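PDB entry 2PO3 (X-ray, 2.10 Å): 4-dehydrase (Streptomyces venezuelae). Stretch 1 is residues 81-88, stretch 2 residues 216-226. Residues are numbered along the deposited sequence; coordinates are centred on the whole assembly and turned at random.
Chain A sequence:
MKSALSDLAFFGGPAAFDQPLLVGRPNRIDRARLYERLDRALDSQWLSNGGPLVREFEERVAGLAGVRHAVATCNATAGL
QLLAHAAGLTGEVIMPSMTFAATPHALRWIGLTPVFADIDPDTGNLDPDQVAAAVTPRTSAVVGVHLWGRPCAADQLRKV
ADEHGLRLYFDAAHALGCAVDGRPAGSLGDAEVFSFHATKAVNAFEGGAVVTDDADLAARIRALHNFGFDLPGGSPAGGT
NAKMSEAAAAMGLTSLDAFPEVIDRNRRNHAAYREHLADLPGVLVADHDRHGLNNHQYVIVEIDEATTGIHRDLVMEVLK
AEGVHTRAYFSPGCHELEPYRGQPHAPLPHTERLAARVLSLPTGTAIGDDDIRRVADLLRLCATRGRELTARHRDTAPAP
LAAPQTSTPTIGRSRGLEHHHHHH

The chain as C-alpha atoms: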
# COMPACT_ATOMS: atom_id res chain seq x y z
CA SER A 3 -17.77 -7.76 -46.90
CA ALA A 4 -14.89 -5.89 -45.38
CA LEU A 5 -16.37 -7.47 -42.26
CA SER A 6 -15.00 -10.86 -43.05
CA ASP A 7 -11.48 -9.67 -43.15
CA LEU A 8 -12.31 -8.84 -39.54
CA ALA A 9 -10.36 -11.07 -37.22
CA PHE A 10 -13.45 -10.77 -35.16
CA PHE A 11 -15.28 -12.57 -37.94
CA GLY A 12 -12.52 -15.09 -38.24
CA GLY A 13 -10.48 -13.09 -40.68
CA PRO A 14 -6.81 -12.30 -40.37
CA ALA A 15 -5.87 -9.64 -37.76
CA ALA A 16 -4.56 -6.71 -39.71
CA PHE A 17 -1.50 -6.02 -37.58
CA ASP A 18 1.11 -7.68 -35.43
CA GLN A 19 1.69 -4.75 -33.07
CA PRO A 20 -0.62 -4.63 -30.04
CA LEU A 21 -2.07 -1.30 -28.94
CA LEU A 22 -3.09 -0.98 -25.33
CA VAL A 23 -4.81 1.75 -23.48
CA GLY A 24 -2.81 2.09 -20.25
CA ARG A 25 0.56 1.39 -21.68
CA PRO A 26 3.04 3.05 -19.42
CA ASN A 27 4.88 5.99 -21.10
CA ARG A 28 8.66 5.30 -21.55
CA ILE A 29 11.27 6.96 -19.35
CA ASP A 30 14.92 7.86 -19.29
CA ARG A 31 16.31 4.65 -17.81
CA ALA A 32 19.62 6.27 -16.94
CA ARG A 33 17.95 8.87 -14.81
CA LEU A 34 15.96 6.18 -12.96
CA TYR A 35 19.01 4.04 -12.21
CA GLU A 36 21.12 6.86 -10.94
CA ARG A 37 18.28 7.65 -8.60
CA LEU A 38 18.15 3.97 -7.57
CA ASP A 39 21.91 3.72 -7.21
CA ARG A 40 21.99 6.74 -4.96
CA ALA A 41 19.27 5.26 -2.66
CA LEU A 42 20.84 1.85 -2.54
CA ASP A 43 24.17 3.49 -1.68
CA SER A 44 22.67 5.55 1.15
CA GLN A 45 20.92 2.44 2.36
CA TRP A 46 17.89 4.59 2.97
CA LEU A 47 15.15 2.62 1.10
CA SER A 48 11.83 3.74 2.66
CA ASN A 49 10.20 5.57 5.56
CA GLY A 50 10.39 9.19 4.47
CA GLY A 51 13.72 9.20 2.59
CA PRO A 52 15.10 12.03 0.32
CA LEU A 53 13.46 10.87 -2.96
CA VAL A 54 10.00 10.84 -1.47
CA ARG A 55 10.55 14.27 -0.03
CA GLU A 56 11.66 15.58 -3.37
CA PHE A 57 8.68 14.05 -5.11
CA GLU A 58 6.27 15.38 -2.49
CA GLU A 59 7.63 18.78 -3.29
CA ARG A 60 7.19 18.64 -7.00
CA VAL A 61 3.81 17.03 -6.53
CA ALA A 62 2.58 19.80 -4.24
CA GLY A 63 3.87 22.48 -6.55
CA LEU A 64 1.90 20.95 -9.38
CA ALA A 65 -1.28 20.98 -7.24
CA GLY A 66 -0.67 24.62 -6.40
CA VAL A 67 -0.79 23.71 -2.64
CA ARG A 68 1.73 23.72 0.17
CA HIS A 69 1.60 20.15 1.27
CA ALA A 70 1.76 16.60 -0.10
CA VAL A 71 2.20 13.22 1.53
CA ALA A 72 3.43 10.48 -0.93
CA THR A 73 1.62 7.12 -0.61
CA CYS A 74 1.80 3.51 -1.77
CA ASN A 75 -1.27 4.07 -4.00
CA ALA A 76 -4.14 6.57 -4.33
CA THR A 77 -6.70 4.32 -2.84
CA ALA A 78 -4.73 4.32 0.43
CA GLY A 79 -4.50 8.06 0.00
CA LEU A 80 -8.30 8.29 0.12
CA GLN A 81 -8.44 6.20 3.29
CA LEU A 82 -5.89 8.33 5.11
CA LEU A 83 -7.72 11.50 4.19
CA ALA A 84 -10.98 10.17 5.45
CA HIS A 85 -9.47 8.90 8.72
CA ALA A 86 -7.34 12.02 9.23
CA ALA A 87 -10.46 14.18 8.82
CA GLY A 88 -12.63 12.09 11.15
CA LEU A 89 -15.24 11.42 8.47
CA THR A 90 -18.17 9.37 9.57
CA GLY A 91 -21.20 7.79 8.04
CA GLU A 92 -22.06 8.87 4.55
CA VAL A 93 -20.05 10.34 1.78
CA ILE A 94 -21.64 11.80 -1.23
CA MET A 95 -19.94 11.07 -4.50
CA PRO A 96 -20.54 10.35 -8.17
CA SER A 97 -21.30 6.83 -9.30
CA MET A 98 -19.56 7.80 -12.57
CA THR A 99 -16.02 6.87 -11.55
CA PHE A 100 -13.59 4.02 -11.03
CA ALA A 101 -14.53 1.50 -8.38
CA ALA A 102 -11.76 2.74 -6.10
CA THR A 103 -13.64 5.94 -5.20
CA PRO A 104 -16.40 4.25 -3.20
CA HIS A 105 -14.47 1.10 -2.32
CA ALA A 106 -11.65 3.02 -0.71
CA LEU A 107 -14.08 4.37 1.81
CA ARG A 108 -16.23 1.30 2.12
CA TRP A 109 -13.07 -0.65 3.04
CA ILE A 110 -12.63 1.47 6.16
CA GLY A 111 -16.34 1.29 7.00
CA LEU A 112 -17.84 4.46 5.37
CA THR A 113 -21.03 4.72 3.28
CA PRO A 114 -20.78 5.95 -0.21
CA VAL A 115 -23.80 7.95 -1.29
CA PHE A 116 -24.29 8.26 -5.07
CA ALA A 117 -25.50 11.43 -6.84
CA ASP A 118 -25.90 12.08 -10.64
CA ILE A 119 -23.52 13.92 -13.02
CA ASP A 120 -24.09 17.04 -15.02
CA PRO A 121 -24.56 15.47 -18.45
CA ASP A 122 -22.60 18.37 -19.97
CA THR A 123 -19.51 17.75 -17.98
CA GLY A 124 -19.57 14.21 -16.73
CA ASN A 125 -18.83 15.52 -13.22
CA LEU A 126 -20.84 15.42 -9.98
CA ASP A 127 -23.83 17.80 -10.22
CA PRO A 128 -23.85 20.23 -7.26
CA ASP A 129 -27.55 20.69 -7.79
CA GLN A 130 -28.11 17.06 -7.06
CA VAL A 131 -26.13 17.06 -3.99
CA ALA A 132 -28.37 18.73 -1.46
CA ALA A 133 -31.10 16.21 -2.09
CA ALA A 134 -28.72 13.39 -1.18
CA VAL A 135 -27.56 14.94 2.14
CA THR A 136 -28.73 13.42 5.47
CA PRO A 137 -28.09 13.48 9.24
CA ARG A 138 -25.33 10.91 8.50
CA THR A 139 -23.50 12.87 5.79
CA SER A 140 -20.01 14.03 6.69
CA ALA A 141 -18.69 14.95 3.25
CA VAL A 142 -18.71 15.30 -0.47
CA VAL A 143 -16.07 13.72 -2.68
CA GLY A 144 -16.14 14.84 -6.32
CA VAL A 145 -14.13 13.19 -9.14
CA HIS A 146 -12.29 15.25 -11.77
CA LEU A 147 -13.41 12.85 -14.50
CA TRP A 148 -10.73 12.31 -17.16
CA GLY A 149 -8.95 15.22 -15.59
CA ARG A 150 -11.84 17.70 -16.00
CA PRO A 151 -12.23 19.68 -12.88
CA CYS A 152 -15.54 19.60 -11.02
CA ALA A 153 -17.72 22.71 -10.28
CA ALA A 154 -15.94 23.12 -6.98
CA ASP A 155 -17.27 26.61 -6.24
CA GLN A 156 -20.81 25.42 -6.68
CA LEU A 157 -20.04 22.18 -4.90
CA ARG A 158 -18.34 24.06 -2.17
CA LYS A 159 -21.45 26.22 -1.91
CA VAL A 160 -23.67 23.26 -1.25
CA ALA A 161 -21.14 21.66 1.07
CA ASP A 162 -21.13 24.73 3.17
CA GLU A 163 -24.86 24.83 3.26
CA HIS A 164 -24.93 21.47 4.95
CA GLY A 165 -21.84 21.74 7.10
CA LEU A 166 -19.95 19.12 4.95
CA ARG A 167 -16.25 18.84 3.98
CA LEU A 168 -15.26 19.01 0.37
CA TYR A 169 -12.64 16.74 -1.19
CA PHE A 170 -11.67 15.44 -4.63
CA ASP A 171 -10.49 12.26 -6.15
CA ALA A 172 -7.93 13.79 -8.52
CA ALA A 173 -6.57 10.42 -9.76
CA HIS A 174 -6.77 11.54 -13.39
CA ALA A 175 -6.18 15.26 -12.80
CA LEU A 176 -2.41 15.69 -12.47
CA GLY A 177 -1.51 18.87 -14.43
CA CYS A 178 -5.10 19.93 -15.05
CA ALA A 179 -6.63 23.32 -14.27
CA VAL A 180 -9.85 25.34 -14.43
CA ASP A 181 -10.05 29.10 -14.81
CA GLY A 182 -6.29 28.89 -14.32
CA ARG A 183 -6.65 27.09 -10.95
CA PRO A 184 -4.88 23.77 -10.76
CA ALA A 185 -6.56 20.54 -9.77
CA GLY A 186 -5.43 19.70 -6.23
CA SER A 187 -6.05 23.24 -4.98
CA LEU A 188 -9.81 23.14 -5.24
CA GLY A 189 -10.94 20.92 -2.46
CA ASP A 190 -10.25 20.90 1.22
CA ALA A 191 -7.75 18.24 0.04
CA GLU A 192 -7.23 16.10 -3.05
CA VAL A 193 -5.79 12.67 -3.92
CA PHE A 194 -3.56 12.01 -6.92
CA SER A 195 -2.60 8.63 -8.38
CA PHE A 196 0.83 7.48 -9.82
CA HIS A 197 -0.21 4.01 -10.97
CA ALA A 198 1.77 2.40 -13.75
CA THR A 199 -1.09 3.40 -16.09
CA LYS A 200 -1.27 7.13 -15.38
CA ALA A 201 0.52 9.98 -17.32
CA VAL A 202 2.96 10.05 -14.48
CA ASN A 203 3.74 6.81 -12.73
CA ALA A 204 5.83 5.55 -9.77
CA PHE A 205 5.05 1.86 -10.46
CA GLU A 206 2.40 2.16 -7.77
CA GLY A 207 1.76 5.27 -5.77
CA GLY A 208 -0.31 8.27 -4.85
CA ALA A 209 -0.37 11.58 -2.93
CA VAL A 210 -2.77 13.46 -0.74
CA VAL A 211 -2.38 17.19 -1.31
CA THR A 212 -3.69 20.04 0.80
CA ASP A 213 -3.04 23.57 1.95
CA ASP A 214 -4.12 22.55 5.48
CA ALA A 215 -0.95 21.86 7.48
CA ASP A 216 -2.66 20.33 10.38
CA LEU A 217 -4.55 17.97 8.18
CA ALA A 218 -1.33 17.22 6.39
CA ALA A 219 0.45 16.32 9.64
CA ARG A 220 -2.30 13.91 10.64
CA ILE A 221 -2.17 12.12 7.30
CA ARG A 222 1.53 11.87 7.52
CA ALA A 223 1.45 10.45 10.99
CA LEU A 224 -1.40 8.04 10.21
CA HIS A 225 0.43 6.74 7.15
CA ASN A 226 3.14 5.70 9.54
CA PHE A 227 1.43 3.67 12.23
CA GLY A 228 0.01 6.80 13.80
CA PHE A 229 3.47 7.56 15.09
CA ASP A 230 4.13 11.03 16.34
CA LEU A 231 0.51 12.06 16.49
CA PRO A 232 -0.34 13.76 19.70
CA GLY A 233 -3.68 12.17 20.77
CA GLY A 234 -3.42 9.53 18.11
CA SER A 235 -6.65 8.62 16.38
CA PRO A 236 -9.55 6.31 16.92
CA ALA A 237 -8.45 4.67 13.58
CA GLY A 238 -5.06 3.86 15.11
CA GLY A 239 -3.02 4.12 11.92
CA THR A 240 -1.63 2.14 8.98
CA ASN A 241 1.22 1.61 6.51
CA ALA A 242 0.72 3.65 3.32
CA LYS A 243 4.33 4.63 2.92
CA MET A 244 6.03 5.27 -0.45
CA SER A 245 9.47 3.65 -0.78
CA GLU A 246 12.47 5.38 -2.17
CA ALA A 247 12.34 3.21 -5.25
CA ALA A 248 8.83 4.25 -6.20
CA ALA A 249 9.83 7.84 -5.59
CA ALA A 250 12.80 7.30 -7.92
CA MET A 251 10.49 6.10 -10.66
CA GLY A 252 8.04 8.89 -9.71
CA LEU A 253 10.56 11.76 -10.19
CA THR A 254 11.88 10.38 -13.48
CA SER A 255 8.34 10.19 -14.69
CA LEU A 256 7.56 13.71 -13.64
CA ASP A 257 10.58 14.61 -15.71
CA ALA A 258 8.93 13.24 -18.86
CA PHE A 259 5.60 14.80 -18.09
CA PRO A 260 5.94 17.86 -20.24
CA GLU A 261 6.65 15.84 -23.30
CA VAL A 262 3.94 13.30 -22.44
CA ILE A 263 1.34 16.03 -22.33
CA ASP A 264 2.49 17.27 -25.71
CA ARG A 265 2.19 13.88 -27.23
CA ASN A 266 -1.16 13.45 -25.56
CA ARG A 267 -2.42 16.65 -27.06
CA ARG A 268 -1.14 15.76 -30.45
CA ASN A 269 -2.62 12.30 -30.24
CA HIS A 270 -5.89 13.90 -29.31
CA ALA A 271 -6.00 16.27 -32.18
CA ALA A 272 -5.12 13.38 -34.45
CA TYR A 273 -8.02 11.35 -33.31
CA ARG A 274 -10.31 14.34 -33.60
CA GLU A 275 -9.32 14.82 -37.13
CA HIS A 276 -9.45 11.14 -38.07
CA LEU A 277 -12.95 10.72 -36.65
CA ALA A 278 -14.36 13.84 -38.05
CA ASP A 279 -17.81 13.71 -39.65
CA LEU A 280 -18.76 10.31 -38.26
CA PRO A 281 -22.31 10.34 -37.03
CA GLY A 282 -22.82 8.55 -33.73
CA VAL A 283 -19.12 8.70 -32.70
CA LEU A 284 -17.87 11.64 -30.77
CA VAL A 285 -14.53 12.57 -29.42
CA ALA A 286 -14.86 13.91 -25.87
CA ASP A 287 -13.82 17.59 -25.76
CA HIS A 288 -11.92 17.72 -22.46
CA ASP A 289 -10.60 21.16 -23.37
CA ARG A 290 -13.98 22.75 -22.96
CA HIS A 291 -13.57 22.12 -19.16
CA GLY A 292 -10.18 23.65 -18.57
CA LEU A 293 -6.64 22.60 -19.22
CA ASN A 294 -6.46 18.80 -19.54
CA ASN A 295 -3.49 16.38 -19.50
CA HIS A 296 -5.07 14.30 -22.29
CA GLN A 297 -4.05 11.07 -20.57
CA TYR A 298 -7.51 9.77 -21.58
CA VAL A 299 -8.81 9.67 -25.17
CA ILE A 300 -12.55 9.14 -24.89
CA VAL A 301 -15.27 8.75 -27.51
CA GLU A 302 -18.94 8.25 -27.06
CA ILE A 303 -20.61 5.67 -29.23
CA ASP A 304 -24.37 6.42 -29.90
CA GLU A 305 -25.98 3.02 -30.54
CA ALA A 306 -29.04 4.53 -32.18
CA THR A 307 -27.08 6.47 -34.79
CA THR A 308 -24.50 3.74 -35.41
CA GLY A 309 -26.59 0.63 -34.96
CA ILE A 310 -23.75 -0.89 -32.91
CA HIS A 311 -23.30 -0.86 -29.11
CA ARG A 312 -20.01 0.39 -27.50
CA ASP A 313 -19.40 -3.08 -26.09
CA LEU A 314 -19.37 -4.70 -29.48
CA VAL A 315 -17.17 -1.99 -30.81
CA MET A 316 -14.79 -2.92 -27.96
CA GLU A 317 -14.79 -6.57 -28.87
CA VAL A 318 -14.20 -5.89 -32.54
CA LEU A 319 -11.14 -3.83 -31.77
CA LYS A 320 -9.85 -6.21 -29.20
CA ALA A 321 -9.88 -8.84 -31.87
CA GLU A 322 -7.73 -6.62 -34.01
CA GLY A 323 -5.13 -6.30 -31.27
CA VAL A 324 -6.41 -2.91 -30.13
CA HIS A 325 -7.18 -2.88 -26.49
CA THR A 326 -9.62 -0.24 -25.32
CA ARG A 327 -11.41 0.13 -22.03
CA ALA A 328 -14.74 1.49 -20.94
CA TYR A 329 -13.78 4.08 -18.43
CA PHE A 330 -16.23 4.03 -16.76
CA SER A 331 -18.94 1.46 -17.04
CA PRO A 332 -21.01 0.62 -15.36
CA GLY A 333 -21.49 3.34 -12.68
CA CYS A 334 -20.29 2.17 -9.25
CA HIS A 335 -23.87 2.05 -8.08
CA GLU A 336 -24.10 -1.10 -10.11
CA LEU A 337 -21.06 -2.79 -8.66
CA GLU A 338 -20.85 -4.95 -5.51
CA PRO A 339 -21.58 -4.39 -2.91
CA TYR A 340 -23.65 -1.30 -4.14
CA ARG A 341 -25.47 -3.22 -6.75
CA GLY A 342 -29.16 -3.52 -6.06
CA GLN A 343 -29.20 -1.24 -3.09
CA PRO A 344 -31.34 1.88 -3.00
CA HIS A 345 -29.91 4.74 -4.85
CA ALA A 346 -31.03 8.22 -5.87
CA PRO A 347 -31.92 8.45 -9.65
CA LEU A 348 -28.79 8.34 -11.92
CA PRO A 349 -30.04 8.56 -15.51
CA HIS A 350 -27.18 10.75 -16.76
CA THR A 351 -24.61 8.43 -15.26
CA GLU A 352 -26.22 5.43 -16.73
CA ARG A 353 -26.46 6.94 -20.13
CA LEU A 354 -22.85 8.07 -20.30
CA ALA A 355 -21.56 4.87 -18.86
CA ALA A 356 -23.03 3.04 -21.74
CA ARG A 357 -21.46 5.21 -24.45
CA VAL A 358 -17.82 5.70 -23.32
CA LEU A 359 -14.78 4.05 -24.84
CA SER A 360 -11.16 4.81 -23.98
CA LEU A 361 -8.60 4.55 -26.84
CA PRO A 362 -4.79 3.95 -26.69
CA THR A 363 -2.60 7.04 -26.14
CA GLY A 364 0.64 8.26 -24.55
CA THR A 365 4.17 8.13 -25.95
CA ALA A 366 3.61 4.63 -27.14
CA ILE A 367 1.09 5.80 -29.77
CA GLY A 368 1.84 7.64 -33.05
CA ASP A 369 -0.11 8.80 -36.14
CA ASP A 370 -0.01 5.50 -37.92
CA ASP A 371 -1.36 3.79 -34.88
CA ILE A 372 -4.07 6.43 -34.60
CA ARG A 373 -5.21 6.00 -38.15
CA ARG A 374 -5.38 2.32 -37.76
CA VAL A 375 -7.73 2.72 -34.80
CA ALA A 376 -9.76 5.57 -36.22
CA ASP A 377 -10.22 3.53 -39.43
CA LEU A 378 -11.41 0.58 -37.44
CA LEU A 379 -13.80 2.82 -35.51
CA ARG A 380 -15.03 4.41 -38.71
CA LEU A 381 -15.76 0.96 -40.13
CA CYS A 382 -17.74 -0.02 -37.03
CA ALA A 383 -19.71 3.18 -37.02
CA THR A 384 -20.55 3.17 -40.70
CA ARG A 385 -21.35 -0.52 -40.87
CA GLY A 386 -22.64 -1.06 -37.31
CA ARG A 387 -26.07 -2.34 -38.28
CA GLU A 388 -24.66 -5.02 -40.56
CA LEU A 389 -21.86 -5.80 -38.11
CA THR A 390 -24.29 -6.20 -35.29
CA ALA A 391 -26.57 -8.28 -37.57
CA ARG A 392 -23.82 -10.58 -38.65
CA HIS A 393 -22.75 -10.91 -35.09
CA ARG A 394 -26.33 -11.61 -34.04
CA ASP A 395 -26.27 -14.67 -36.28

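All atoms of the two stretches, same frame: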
# COMPACT_ATOMS: atom_id res chain seq x y z
N GLN A 81 -8.22 6.72 1.94
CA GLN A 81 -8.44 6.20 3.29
C GLN A 81 -7.77 7.05 4.36
O GLN A 81 -8.37 7.35 5.42
CB GLN A 81 -8.00 4.73 3.37
CG GLN A 81 -8.95 3.85 2.52
CD GLN A 81 -8.35 2.54 2.08
OE1 GLN A 81 -7.15 2.34 2.23
NE2 GLN A 81 -9.14 1.63 1.52
N LEU A 82 -6.54 7.48 4.10
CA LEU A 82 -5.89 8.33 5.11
C LEU A 82 -6.62 9.65 5.28
O LEU A 82 -6.76 10.17 6.37
CB LEU A 82 -4.41 8.71 4.86
CG LEU A 82 -3.47 7.57 4.50
CD1 LEU A 82 -2.27 8.15 3.75
CD2 LEU A 82 -2.92 6.93 5.78
N LEU A 83 -7.04 10.22 4.16
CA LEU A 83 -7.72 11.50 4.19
C LEU A 83 -8.97 11.41 5.04
O LEU A 83 -9.17 12.19 5.96
CB LEU A 83 -8.02 11.90 2.74
CG LEU A 83 -8.78 13.20 2.65
CD1 LEU A 83 -8.10 14.28 3.51
CD2 LEU A 83 -8.80 13.64 1.21
N ALA A 84 -9.77 10.40 4.71
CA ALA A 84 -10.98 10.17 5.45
C ALA A 84 -10.67 10.07 6.92
O ALA A 84 -11.20 10.88 7.68
CB ALA A 84 -11.74 8.92 5.00
N HIS A 85 -9.83 9.09 7.32
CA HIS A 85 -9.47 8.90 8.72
C HIS A 85 -8.90 10.13 9.37
O HIS A 85 -9.32 10.45 10.47
CB HIS A 85 -8.57 7.69 9.03
CG HIS A 85 -9.31 6.38 9.12
ND1 HIS A 85 -10.55 6.27 9.73
CD2 HIS A 85 -8.94 5.14 8.68
CE1 HIS A 85 -10.88 4.97 9.65
NE2 HIS A 85 -9.93 4.25 9.01
N ALA A 86 -7.96 10.80 8.70
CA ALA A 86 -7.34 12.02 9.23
C ALA A 86 -8.37 13.12 9.54
O ALA A 86 -8.23 13.87 10.50
CB ALA A 86 -6.28 12.57 8.26
N ALA A 87 -9.40 13.19 8.70
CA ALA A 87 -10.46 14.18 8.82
C ALA A 87 -11.60 13.81 9.75
O ALA A 87 -12.49 14.62 10.00
CB ALA A 87 -10.99 14.53 7.44
N GLY A 88 -11.58 12.58 10.24
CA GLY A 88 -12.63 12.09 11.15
C GLY A 88 -14.01 11.91 10.51
O GLY A 88 -15.02 12.04 11.20
N ASP A 216 -2.34 21.20 9.31
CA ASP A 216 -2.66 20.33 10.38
C ASP A 216 -3.11 19.03 9.81
O ASP A 216 -2.64 18.00 10.23
CB ASP A 216 -3.67 20.94 11.35
CG ASP A 216 -3.05 22.03 12.18
OD1 ASP A 216 -1.86 22.08 12.41
OD2 ASP A 216 -3.90 22.93 12.59
N LEU A 217 -4.01 19.14 8.85
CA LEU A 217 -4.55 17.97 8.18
C LEU A 217 -3.44 17.14 7.60
O LEU A 217 -3.44 15.91 7.71
CB LEU A 217 -5.49 18.41 7.05
CG LEU A 217 -6.07 17.22 6.33
CD1 LEU A 217 -6.97 16.39 7.26
CD2 LEU A 217 -6.83 17.73 5.12
N ALA A 218 -2.50 17.85 7.00
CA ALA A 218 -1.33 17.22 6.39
C ALA A 218 -0.48 16.42 7.40
O ALA A 218 0.03 15.34 7.11
CB ALA A 218 -0.51 18.25 5.62
N ALA A 219 -0.34 16.96 8.61
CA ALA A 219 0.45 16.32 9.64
C ALA A 219 -0.22 15.06 10.09
O ALA A 219 0.47 14.07 10.34
CB ALA A 219 0.50 17.22 10.84
N ARG A 220 -1.55 15.10 10.21
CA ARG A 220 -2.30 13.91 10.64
C ARG A 220 -2.17 12.76 9.64
O ARG A 220 -2.00 11.60 10.02
CB ARG A 220 -3.79 14.17 10.87
CG ARG A 220 -4.06 15.11 12.03
CD ARG A 220 -5.55 15.27 12.24
NE ARG A 220 -6.19 14.04 12.72
CZ ARG A 220 -6.08 13.65 13.98
NH1 ARG A 220 -5.35 14.35 14.88
NH2 ARG A 220 -6.71 12.52 14.35
N ILE A 221 -2.28 13.11 8.36
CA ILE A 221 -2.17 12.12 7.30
C ILE A 221 -0.79 11.50 7.33
O ILE A 221 -0.56 10.29 7.22
CB ILE A 221 -2.46 12.77 5.96
CG1 ILE A 221 -3.97 12.96 5.89
CG2 ILE A 221 -1.95 11.92 4.78
CD1 ILE A 221 -4.34 14.12 5.00
N ARG A 222 0.18 12.37 7.48
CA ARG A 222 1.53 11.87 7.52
C ARG A 222 1.68 10.90 8.68
O ARG A 222 2.10 9.75 8.55
CB ARG A 222 2.51 13.03 7.54
CG ARG A 222 3.87 12.61 7.04
CD ARG A 222 4.85 13.76 6.94
NE ARG A 222 4.52 14.80 5.96
CZ ARG A 222 4.65 14.71 4.63
NH1 ARG A 222 5.07 13.62 4.00
NH2 ARG A 222 4.33 15.78 3.91
N ALA A 223 1.30 11.34 9.86
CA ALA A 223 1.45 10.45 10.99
C ALA A 223 0.66 9.16 10.82
O ALA A 223 1.19 8.08 11.08
CB ALA A 223 1.14 11.16 12.31
N LEU A 224 -0.60 9.25 10.38
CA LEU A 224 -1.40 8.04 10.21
C LEU A 224 -0.83 7.07 9.15
O LEU A 224 -1.05 5.86 9.20
CB LEU A 224 -2.86 8.40 9.83
CG LEU A 224 -3.71 8.98 10.96
CD1 LEU A 224 -5.04 9.46 10.41
CD2 LEU A 224 -3.93 7.95 12.08
N HIS A 225 -0.10 7.61 8.17
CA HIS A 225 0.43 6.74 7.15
C HIS A 225 1.63 5.97 7.64
O HIS A 225 2.15 5.08 6.96
CB HIS A 225 0.58 7.42 5.78
CG HIS A 225 1.97 7.80 5.36
ND1 HIS A 225 2.87 8.40 6.23
CD2 HIS A 225 2.58 7.70 4.14
CE1 HIS A 225 4.01 8.62 5.55
NE2 HIS A 225 3.86 8.21 4.30
N ASN A 226 2.01 6.33 8.86
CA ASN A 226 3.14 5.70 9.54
C ASN A 226 2.81 5.23 10.95
O ASN A 226 3.37 5.68 11.96
CB ASN A 226 4.48 6.49 9.50
CG ASN A 226 5.67 5.82 10.18
OD1 ASN A 226 6.04 4.67 9.91
ND2 ASN A 226 6.33 6.60 11.04

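Two helices, distant in sequence, cross here: residues 81-87 form the end of one, and residues 216-225 belong to the other. Their axes approach to 8.8 Å, and their N-to-C directions make an angle of 117°, so the helices run obliquely, closer to antiparallel than to parallel. The backbones come nearest at A86 and I221, whose CA atoms lie 5.5 Å apart. Each helix is held by its own i to i+4 hydrogen bonds, such as A86 N to L82 O (2.7 Å) and L224 N to R220 O (2.8 Å), which leave the side chains to make most of the contact.

The packing centres on A86. Its methyl group is a knob in a hole formed by L217, R220, I221 and L224, four residues spaced as successive turns of a helix place them. The CB of A86 lies 3.3 Å from I221 CG1, a tight fit, and 4.0 Å from both L217 CD1 and L224 CD1. Alanine suits this place because a single methyl fills the hole while still letting the backbones come close.

Around this knob the contact is apolar and largely buried. L82, one turn before A86, points toward the second helix: L82 CD1 lies 3.9 Å from I221 CG2, and both methyls pack on H225 CB, CD2 at 3.5 Å and CD1 at 3.6 Å. The aliphatic part of H225 thus serves as packing surface, whereas the end of its side chain leads away and H225 ND1 donates a hydrogen bond to R222 O (2.8 Å), satisfying a polar atom within its own helix. L83 shows how a flexible side chain can recover a contact: its CA-to-CB bond points away, yet its end comes nearer, and CD1 lies 4.0 Å from both L217 CD2 and I221 CD1. Branched aliphatic residues suit such a surface, since their methyls fill irregular gaps without needing polar partners.

One hydrogen bond joins the helices. R220 points toward the first helix, and its NE donates to A86 O at 3.0 Å, with an N-H...acceptor angle of 136°, somewhat bent. The oxygen lies at the edge of the guanidinium, near its plane, where the N-H bonds are directed. Near a helix C-terminus, carbonyl oxygens lack the usual amide partners from a following turn, and an arginine can supply a donor from outside. The first helix ends in a Schellman motif at G88, whose positive phi of 68° is a conformation glycine adopts readily because it has no side chain.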